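Local coordinates for protein phenylalanine--tRNA ligase beta subunit (Bacteroides fragilis, PDB 3IG2) that forms part of the enzyme that attaches phenylalanine to its cognate tRNA using ATP, the present piece being the catalytic-like core domain of the beta subunit, at residues B[71-76]-B[118-123]; B[145-150]-B[205-210]. All blocks are in the same frame, centred on the assembly; numbering follows the deposited sequence.

Contact 1: B[71-76]-B[118-123]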
ATOM      1  N   GLU B  71      23.686  -4.467 -16.523  1.00  9.59           N
ATOM      2  CA  GLU B  71      24.785  -4.721 -15.582  1.00 10.61           C
ATOM      3  C   GLU B  71      24.312  -4.648 -14.118  1.00 10.45           C
ATOM      4  O   GLU B  71      24.639  -5.526 -13.314  1.00  9.84           O
ATOM      5  CB  GLU B  71      25.931  -3.741 -15.786  1.00 10.16           C
ATOM      6  CG  GLU B  71      26.688  -3.875 -17.096  1.00 12.64           C
ATOM      7  CD  GLU B  71      27.571  -2.651 -17.378  1.00 15.19           C
ATOM      8  OE1 GLU B  71      27.479  -1.674 -16.614  1.00 17.26           O
ATOM      9  OE2 GLU B  71      28.380  -2.664 -18.332  1.00 16.51           O
ATOM     10  N   SER B  72      23.528  -3.612 -13.800  1.00  9.91           N
ATOM     11  CA  SER B  72      22.983  -3.414 -12.449  1.00  9.29           C
ATOM     12  C   SER B  72      22.076  -4.566 -12.041  1.00  9.03           C
ATOM     13  O   SER B  72      22.129  -5.009 -10.905  1.00  9.43           O
ATOM     14  CB  SER B  72      22.205  -2.093 -12.348  1.00  9.18           C
ATOM     15  OG  SER B  72      23.033  -0.963 -12.568  1.00  8.78           O
ATOM     16  N   ILE B  73      21.233  -5.039 -12.960  1.00  9.22           N
ATOM     17  CA  ILE B  73      20.328  -6.167 -12.678  1.00  9.92           C
ATOM     18  C   ILE B  73      21.158  -7.412 -12.382  1.00 10.10           C
ATOM     19  O   ILE B  73      20.910  -8.106 -11.384  1.00  9.81           O
ATOM     20  CB  ILE B  73      19.309  -6.428 -13.820  1.00  9.71           C
ATOM     21  CG1 ILE B  73      18.167  -5.399 -13.777  1.00  9.42           C
ATOM     22  CG2 ILE B  73      18.718  -7.825 -13.687  1.00 10.42           C
ATOM     23  CD1 ILE B  73      17.423  -5.250 -15.087  1.00  9.26           C
ATOM     24  N   ALA B  74      22.149  -7.661 -13.238  1.00 10.50           N
ATOM     25  CA  ALA B  74      23.130  -8.721 -13.029  1.00 11.73           C
ATOM     26  C   ALA B  74      23.796  -8.670 -11.639  1.00 12.94           C
ATOM     27  O   ALA B  74      23.846  -9.698 -10.954  1.00 13.84           O
ATOM     28  CB  ALA B  74      24.180  -8.709 -14.137  1.00 11.60           C
ATOM     29  N   HIS B  75      24.284  -7.496 -11.216  1.00 13.13           N
ATOM     30  CA  HIS B  75      24.898  -7.329  -9.883  1.00 13.96           C
ATOM     31  C   HIS B  75      23.906  -7.334  -8.679  1.00 14.58           C
ATOM     32  O   HIS B  75      24.334  -7.475  -7.518  1.00 14.36           O
ATOM     33  CB  HIS B  75      25.824  -6.085  -9.850  1.00 14.40           C
ATOM     34  N   ASN B  76      22.607  -7.204  -8.953  1.00 14.62           N
ATOM     35  CA  ASN B  76      21.571  -7.182  -7.905  1.00 16.19           C
ATOM     36  C   ASN B  76      20.799  -8.488  -7.777  1.00 16.97           C
ATOM     37  O   ASN B  76      19.652  -8.513  -7.304  1.00 16.95           O
ATOM     38  CB  ASN B  76      20.578  -6.032  -8.115  1.00 16.17           C
ATOM     39  CG  ASN B  76      21.060  -4.724  -7.517  1.00 16.86           C
ATOM     40  OD1 ASN B  76      21.795  -3.956  -8.153  1.00 16.53           O
ATOM     41  ND2 ASN B  76      20.632  -4.455  -6.285  1.00 17.78           N
ATOM     42  N   TRP B 118      13.695  -0.083 -15.754  1.00 15.00           N
ATOM     43  CA  TRP B 118      13.886  -1.511 -15.889  1.00 14.39           C
ATOM     44  C   TRP B 118      13.038  -2.233 -14.872  1.00 14.38           C
ATOM     45  O   TRP B 118      13.104  -1.953 -13.672  1.00 14.64           O
ATOM     46  CB  TRP B 118      15.321  -1.900 -15.611  1.00 13.74           C
ATOM     47  CG  TRP B 118      16.352  -1.334 -16.550  1.00 14.47           C
ATOM     48  CD1 TRP B 118      16.957  -1.983 -17.605  1.00 13.63           C
ATOM     49  CD2 TRP B 118      16.948  -0.033 -16.473  1.00 13.17           C
ATOM     50  NE1 TRP B 118      17.904  -1.146 -18.188  1.00 15.08           N
ATOM     51  CE2 TRP B 118      17.911   0.053 -17.514  1.00 13.93           C
ATOM     52  CE3 TRP B 118      16.757   1.085 -15.622  1.00 13.41           C
ATOM     53  CZ2 TRP B 118      18.671   1.205 -17.736  1.00 11.58           C
ATOM     54  CZ3 TRP B 118      17.540   2.220 -15.820  1.00 12.20           C
ATOM     55  CH2 TRP B 118      18.492   2.268 -16.876  1.00 12.66           C
ATOM     56  N   VAL B 119      12.267  -3.205 -15.335  1.00 13.88           N
ATOM     57  CA  VAL B 119      11.481  -3.998 -14.390  1.00 13.97           C
ATOM     58  C   VAL B 119      11.736  -5.462 -14.694  1.00 13.58           C
ATOM     59  O   VAL B 119      11.524  -5.882 -15.822  1.00 13.02           O
ATOM     60  CB  VAL B 119       9.961  -3.742 -14.527  1.00 13.95           C
ATOM     61  CG1 VAL B 119       9.150  -4.765 -13.632  1.00 15.57           C
ATOM     62  CG2 VAL B 119       9.598  -2.277 -14.234  1.00 11.55           C
ATOM     63  N   THR B 120      12.163  -6.248 -13.703  1.00 13.41           N
ATOM     64  CA  THR B 120      12.387  -7.677 -13.962  1.00 12.51           C
ATOM     65  C   THR B 120      11.105  -8.473 -13.790  1.00 11.97           C
ATOM     66  O   THR B 120      10.161  -8.044 -13.106  1.00 12.13           O
ATOM     67  CB  THR B 120      13.537  -8.304 -13.102  1.00 13.60           C
ATOM     68  OG1 THR B 120      13.181  -8.261 -11.718  1.00 13.70           O
ATOM     69  CG2 THR B 120      14.823  -7.550 -13.298  1.00 13.35           C
ATOM     70  N   GLY B 121      11.053  -9.619 -14.453  1.00 11.17           N
ATOM     71  CA  GLY B 121       9.893 -10.476 -14.391  1.00 10.76           C
ATOM     72  C   GLY B 121      10.294 -11.884 -14.034  1.00 10.24           C
ATOM     73  O   GLY B 121      11.186 -12.095 -13.209  1.00 10.62           O
ATOM     74  N   LYS B 122       9.639 -12.845 -14.676  1.00  9.80           N
ATOM     75  CA  LYS B 122       9.818 -14.239 -14.342  1.00  9.77           C
ATOM     76  C   LYS B 122      11.163 -14.697 -14.828  1.00  9.72           C
ATOM     77  O   LYS B 122      11.749 -14.105 -15.747  1.00  8.60           O
ATOM     78  CB  LYS B 122       8.757 -15.097 -15.024  1.00  9.83           C
ATOM     79  CG  LYS B 122       8.848 -15.082 -16.552  1.00 11.01           C
ATOM     80  CD  LYS B 122       7.849 -16.014 -17.235  1.00 12.94           C
ATOM     81  CE  LYS B 122       6.455 -15.437 -17.270  1.00 14.09           C
ATOM     82  NZ  LYS B 122       6.334 -14.276 -18.192  1.00 15.63           N
HETATM   83  N   MSE B 123      11.616 -15.800 -14.247  1.00 10.17           N
HETATM   84  CA  MSE B 123      12.808 -16.476 -14.720  1.00 10.95           C
HETATM   85  C   MSE B 123      12.619 -16.840 -16.197  1.00 10.75           C
HETATM   86  O   MSE B 123      11.547 -17.262 -16.600  1.00  9.70           O
HETATM   87  CB  MSE B 123      13.040 -17.712 -13.878  1.00 11.25           C
HETATM   88  CG  MSE B 123      14.272 -18.501 -14.230  1.00 14.09           C
HETATM   89 SE   MSE B 123      14.431 -19.994 -13.002  1.00 20.12          SE
HETATM   90  CE  MSE B 123      13.310 -21.273 -13.931  1.00 19.37           C
TER
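Ile73 reaches from helix 66-75 to Thr120 and Trp118 of strand 109-121, and all of the packing between the two segments passes through this one side chain. Start at its CB, which leaves the helix in the direction of the strand. The branch methyl CG2, anti to the backbone N, rests on the methyl of Thr120, with Ile73 CG2 and Thr120 CG2 3.9 Å apart. The other branch, CG1, lies beside the backbone N (chi1 -77°), and Ile73 CG1 is 4.0 Å from that same Thr120 CG2. One threonine methyl thus sits against both arms of the isoleucine, and the two side chains meet tip to tip. Further out, CD1 settles between two neighbours: Ile73 CD1 is 3.9 Å from Thr120 CG2 and 4.0 Å from Trp118 CB. It also skirts the indole obliquely, with 4.2 Å between Ile73 CD1 and Trp118 CD1. The strand is an interior one in the mixed sheet of a class II synthetase-like domain, and Trp118 and Thr120, two residues apart, both direct their CB atoms at the helix, whereas Val119 between them faces away. Around Ile73, Phe86 of strand 85-95 and Val202 of strand 200-207 also touch it, one from each strand flanking 109-121. Thr120 splits its duties by branch: its methyl serves the apolar contact, while OG1 accepts a hydrogen bond from Leu84 N. Trp118 NE1 makes a weak hydrogen bond back to Leu66 O, and its ring meets that of Tyr204.

Contact 2: B[145-150]-B[205-210]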
ATOM      1  N   GLU B 145       2.564   5.468 -18.627  1.00  7.13           N
ATOM      2  CA  GLU B 145       1.356   6.304 -18.764  1.00 10.03           C
ATOM      3  C   GLU B 145       1.274   7.299 -17.604  1.00 11.78           C
ATOM      4  O   GLU B 145       0.956   8.476 -17.787  1.00 12.04           O
ATOM      5  CB  GLU B 145       0.094   5.455 -18.806  1.00 10.56           C
ATOM      6  CG  GLU B 145      -1.158   6.286 -18.468  1.00 12.96           C
ATOM      7  CD  GLU B 145      -2.440   5.706 -18.964  1.00 15.06           C
ATOM      8  OE1 GLU B 145      -2.502   4.515 -19.287  1.00 13.97           O
ATOM      9  OE2 GLU B 145      -3.429   6.466 -19.025  1.00 21.41           O
ATOM     10  N   ASN B 146       1.607   6.822 -16.407  1.00 13.17           N
ATOM     11  CA  ASN B 146       1.503   7.643 -15.204  1.00 13.56           C
ATOM     12  C   ASN B 146       2.601   8.689 -15.125  1.00 14.16           C
ATOM     13  O   ASN B 146       2.392   9.791 -14.582  1.00 13.77           O
ATOM     14  CB  ASN B 146       1.428   6.759 -13.965  1.00 13.55           C
ATOM     15  CG  ASN B 146       0.071   6.105 -13.827  1.00 15.01           C
ATOM     16  OD1 ASN B 146      -0.951   6.709 -14.189  1.00 16.92           O
ATOM     17  ND2 ASN B 146       0.042   4.870 -13.318  1.00 13.12           N
ATOM     18  N   ILE B 147       3.751   8.362 -15.704  1.00 13.22           N
ATOM     19  CA  ILE B 147       4.798   9.358 -15.902  1.00 13.73           C
ATOM     20  C   ILE B 147       4.302  10.429 -16.859  1.00 14.42           C
ATOM     21  O   ILE B 147       4.413  11.629 -16.556  1.00 15.27           O
ATOM     22  CB  ILE B 147       6.123   8.754 -16.407  1.00 12.85           C
ATOM     23  CG1 ILE B 147       6.781   7.950 -15.289  1.00 12.50           C
ATOM     24  CG2 ILE B 147       7.087   9.854 -16.788  1.00 12.15           C
ATOM     25  CD1 ILE B 147       7.871   7.037 -15.764  1.00  9.21           C
ATOM     26  N   PHE B 148       3.743  10.021 -17.995  1.00 14.36           N
ATOM     27  CA  PHE B 148       3.197  11.006 -18.930  1.00 14.90           C
ATOM     28  C   PHE B 148       2.164  11.927 -18.265  1.00 14.55           C
ATOM     29  O   PHE B 148       2.210  13.138 -18.457  1.00 15.27           O
ATOM     30  CB  PHE B 148       2.602  10.354 -20.174  1.00 14.33           C
ATOM     31  CG  PHE B 148       3.617   9.714 -21.076  1.00 15.62           C
ATOM     32  CD1 PHE B 148       4.977  10.027 -20.980  1.00 14.37           C
ATOM     33  CD2 PHE B 148       3.210   8.832 -22.057  1.00 14.00           C
ATOM     34  CE1 PHE B 148       5.889   9.469 -21.829  1.00 15.78           C
ATOM     35  CE2 PHE B 148       4.134   8.259 -22.908  1.00 16.53           C
ATOM     36  CZ  PHE B 148       5.483   8.586 -22.795  1.00 15.89           C
ATOM     37  N   LYS B 149       1.239  11.355 -17.501  1.00 13.97           N
ATOM     38  CA  LYS B 149       0.227  12.134 -16.792  1.00 13.15           C
ATOM     39  C   LYS B 149       0.857  13.132 -15.838  1.00 13.43           C
ATOM     40  O   LYS B 149       0.396  14.279 -15.729  1.00 12.44           O
ATOM     41  CB  LYS B 149      -0.714  11.214 -16.017  1.00 13.72           C
ATOM     42  CG  LYS B 149      -1.651  10.461 -16.910  1.00 13.00           C
ATOM     43  CD  LYS B 149      -2.555   9.528 -16.116  1.00 14.24           C
ATOM     44  CE  LYS B 149      -3.753   9.122 -16.957  1.00 14.32           C
ATOM     45  NZ  LYS B 149      -4.617   8.104 -16.279  1.00 16.63           N
ATOM     46  N   ARG B 150       1.915  12.681 -15.153  1.00 13.12           N
ATOM     47  CA  ARG B 150       2.633  13.498 -14.195  1.00 13.69           C
ATOM     48  C   ARG B 150       3.254  14.693 -14.910  1.00 13.94           C
ATOM     49  O   ARG B 150       3.335  15.784 -14.347  1.00 14.06           O
ATOM     50  CB  ARG B 150       3.694  12.660 -13.475  1.00 13.83           C
ATOM     51  CG  ARG B 150       4.338  13.312 -12.251  1.00 15.26           C
ATOM     52  CD  ARG B 150       3.463  14.410 -11.700  1.00 16.13           C
ATOM     53  NE  ARG B 150       3.267  14.274 -10.274  1.00 18.39           N
ATOM     54  CZ  ARG B 150       2.680  15.191  -9.513  1.00 17.88           C
ATOM     55  NH1 ARG B 150       2.218  16.310 -10.059  1.00 18.78           N
ATOM     56  NH2 ARG B 150       2.555  14.984  -8.211  1.00 18.56           N
ATOM     57  N   ALA B 205      12.100   0.627 -20.466  1.00 13.71           N
ATOM     58  CA  ALA B 205      11.556   1.838 -21.112  1.00 13.18           C
ATOM     59  C   ALA B 205      12.638   2.899 -21.229  1.00 13.11           C
ATOM     60  O   ALA B 205      13.441   3.081 -20.301  1.00 13.47           O
ATOM     61  CB  ALA B 205      10.324   2.395 -20.317  1.00 13.40           C
ATOM     62  N   ASP B 206      12.665   3.592 -22.357  1.00 12.38           N
ATOM     63  CA  ASP B 206      13.582   4.717 -22.537  1.00 12.68           C
ATOM     64  C   ASP B 206      12.707   5.907 -22.889  1.00 12.90           C
ATOM     65  O   ASP B 206      12.076   5.934 -23.934  1.00 13.47           O
ATOM     66  CB  ASP B 206      14.584   4.404 -23.650  1.00 12.55           C
ATOM     67  CG  ASP B 206      15.484   5.591 -24.037  1.00 14.39           C
ATOM     68  OD1 ASP B 206      15.415   6.696 -23.479  1.00 17.57           O
ATOM     69  OD2 ASP B 206      16.298   5.420 -24.949  1.00 17.17           O
ATOM     70  N   LEU B 207      12.652   6.892 -22.008  1.00 13.14           N
ATOM     71  CA  LEU B 207      11.890   8.111 -22.307  1.00 12.93           C
ATOM     72  C   LEU B 207      12.881   9.216 -22.619  1.00 13.26           C
ATOM     73  O   LEU B 207      13.839   9.439 -21.855  1.00 14.00           O
ATOM     74  CB  LEU B 207      11.016   8.527 -21.137  1.00 12.06           C
ATOM     75  CG  LEU B 207       9.734   7.742 -20.843  1.00 13.86           C
ATOM     76  CD1 LEU B 207      10.006   6.259 -20.575  1.00 13.10           C
ATOM     77  CD2 LEU B 207       8.976   8.398 -19.694  1.00 15.10           C
ATOM     78  N   ASN B 208      12.646   9.889 -23.739  1.00 12.81           N
ATOM     79  CA  ASN B 208      13.457  11.012 -24.185  1.00 12.73           C
ATOM     80  C   ASN B 208      12.994  12.270 -23.468  1.00 12.38           C
ATOM     81  O   ASN B 208      12.169  13.038 -23.965  1.00 11.61           O
ATOM     82  CB  ASN B 208      13.404  11.132 -25.723  1.00 13.03           C
ATOM     83  CG  ASN B 208      13.686   9.792 -26.417  1.00 17.04           C
ATOM     84  OD1 ASN B 208      14.842   9.385 -26.602  1.00 19.92           O
ATOM     85  ND2 ASN B 208      12.623   9.091 -26.788  1.00 20.11           N
ATOM     86  N   TRP B 209      13.547  12.454 -22.270  1.00 12.71           N
ATOM     87  CA  TRP B 209      13.115  13.477 -21.307  1.00 13.85           C
ATOM     88  C   TRP B 209      13.022  14.902 -21.847  1.00 14.60           C
ATOM     89  O   TRP B 209      12.008  15.568 -21.628  1.00 14.89           O
ATOM     90  CB  TRP B 209      14.021  13.452 -20.063  1.00 13.80           C
ATOM     91  CG  TRP B 209      13.544  14.310 -18.997  1.00 11.94           C
ATOM     92  CD1 TRP B 209      13.928  15.602 -18.737  1.00  9.04           C
ATOM     93  CD2 TRP B 209      12.572  13.970 -18.017  1.00 11.73           C
ATOM     94  NE1 TRP B 209      13.243  16.075 -17.668  1.00  8.82           N
ATOM     95  CE2 TRP B 209      12.406  15.094 -17.197  1.00 10.66           C
ATOM     96  CE3 TRP B 209      11.823  12.810 -17.749  1.00 11.15           C
ATOM     97  CZ2 TRP B 209      11.504  15.109 -16.124  1.00 12.89           C
ATOM     98  CZ3 TRP B 209      10.943  12.817 -16.704  1.00 10.94           C
ATOM     99  CH2 TRP B 209      10.786  13.961 -15.892  1.00 13.67           C
ATOM    100  N   LYS B 210      14.064  15.366 -22.542  1.00 15.11           N
ATOM    101  CA  LYS B 210      14.067  16.728 -23.094  1.00 15.54           C
ATOM    102  C   LYS B 210      12.859  16.947 -24.005  1.00 15.94           C
ATOM    103  O   LYS B 210      12.232  18.013 -23.976  1.00 15.87           O
ATOM    104  CB  LYS B 210      15.368  17.018 -23.862  1.00 16.03           C
TER
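Helix-on-sheet packing of the class II synthetase-like domain is what joins Ile147 and Phe148, near the end of helix 134-150, to Leu207, near the end of strand 200-207. Leu207 points its CB at the helix, and a single methyl, CD2, does the touching. Leu207 CD2 lies 3.8 Å from Ile147 CG2 and 3.9 Å from Phe148 CE1. The isoleucine branch involved is the one anti to the backbone N; its side chain and that of Leu207 pass at a slant. In Phe148, CG, beside the backbone N (chi1 -68°), turns the ring so that its end comes nearer Leu207 than the direction of its CB would suggest, and CE1 meets the methyl at an oblique angle. Leu115 of strand 109-121 packs on Ile147, and Ala183 of strand 181-188 on both Phe148 and Leu207, so the neighbouring strands extend the patch. Lys149 and Glu145 make no contact with 205-210; Lys149 NZ forms a long, weak salt bridge with Glu145 OE2 and a further one with Glu40 of the third subunit. Between the two segments no hydrogen bond forms: three buried apolar residues meet through van der Waals contacts alone, consistent with attachment by hydrophobic burial.

Contacts 1 and 2 lie on opposite faces of one mixed sheet. Helix 66-75 packs on the face bearing Trp118 and Thr120, whereas helix 134-150 packs on the face bearing Leu207. Their centres are 21 Å apart, yet the nearest atoms come within about 5 Å without touching, because strands 109-121 and 200-207 run side by side, antiparallel. Along the chain they come in series: contact 1 is complete at residue 123, and helix 134-150, which follows strand 109-121, then opens contact 2. Together they place a helix on each face of the sheet, consistent with the helix-flanked antiparallel sheet of class II synthetase-like domains.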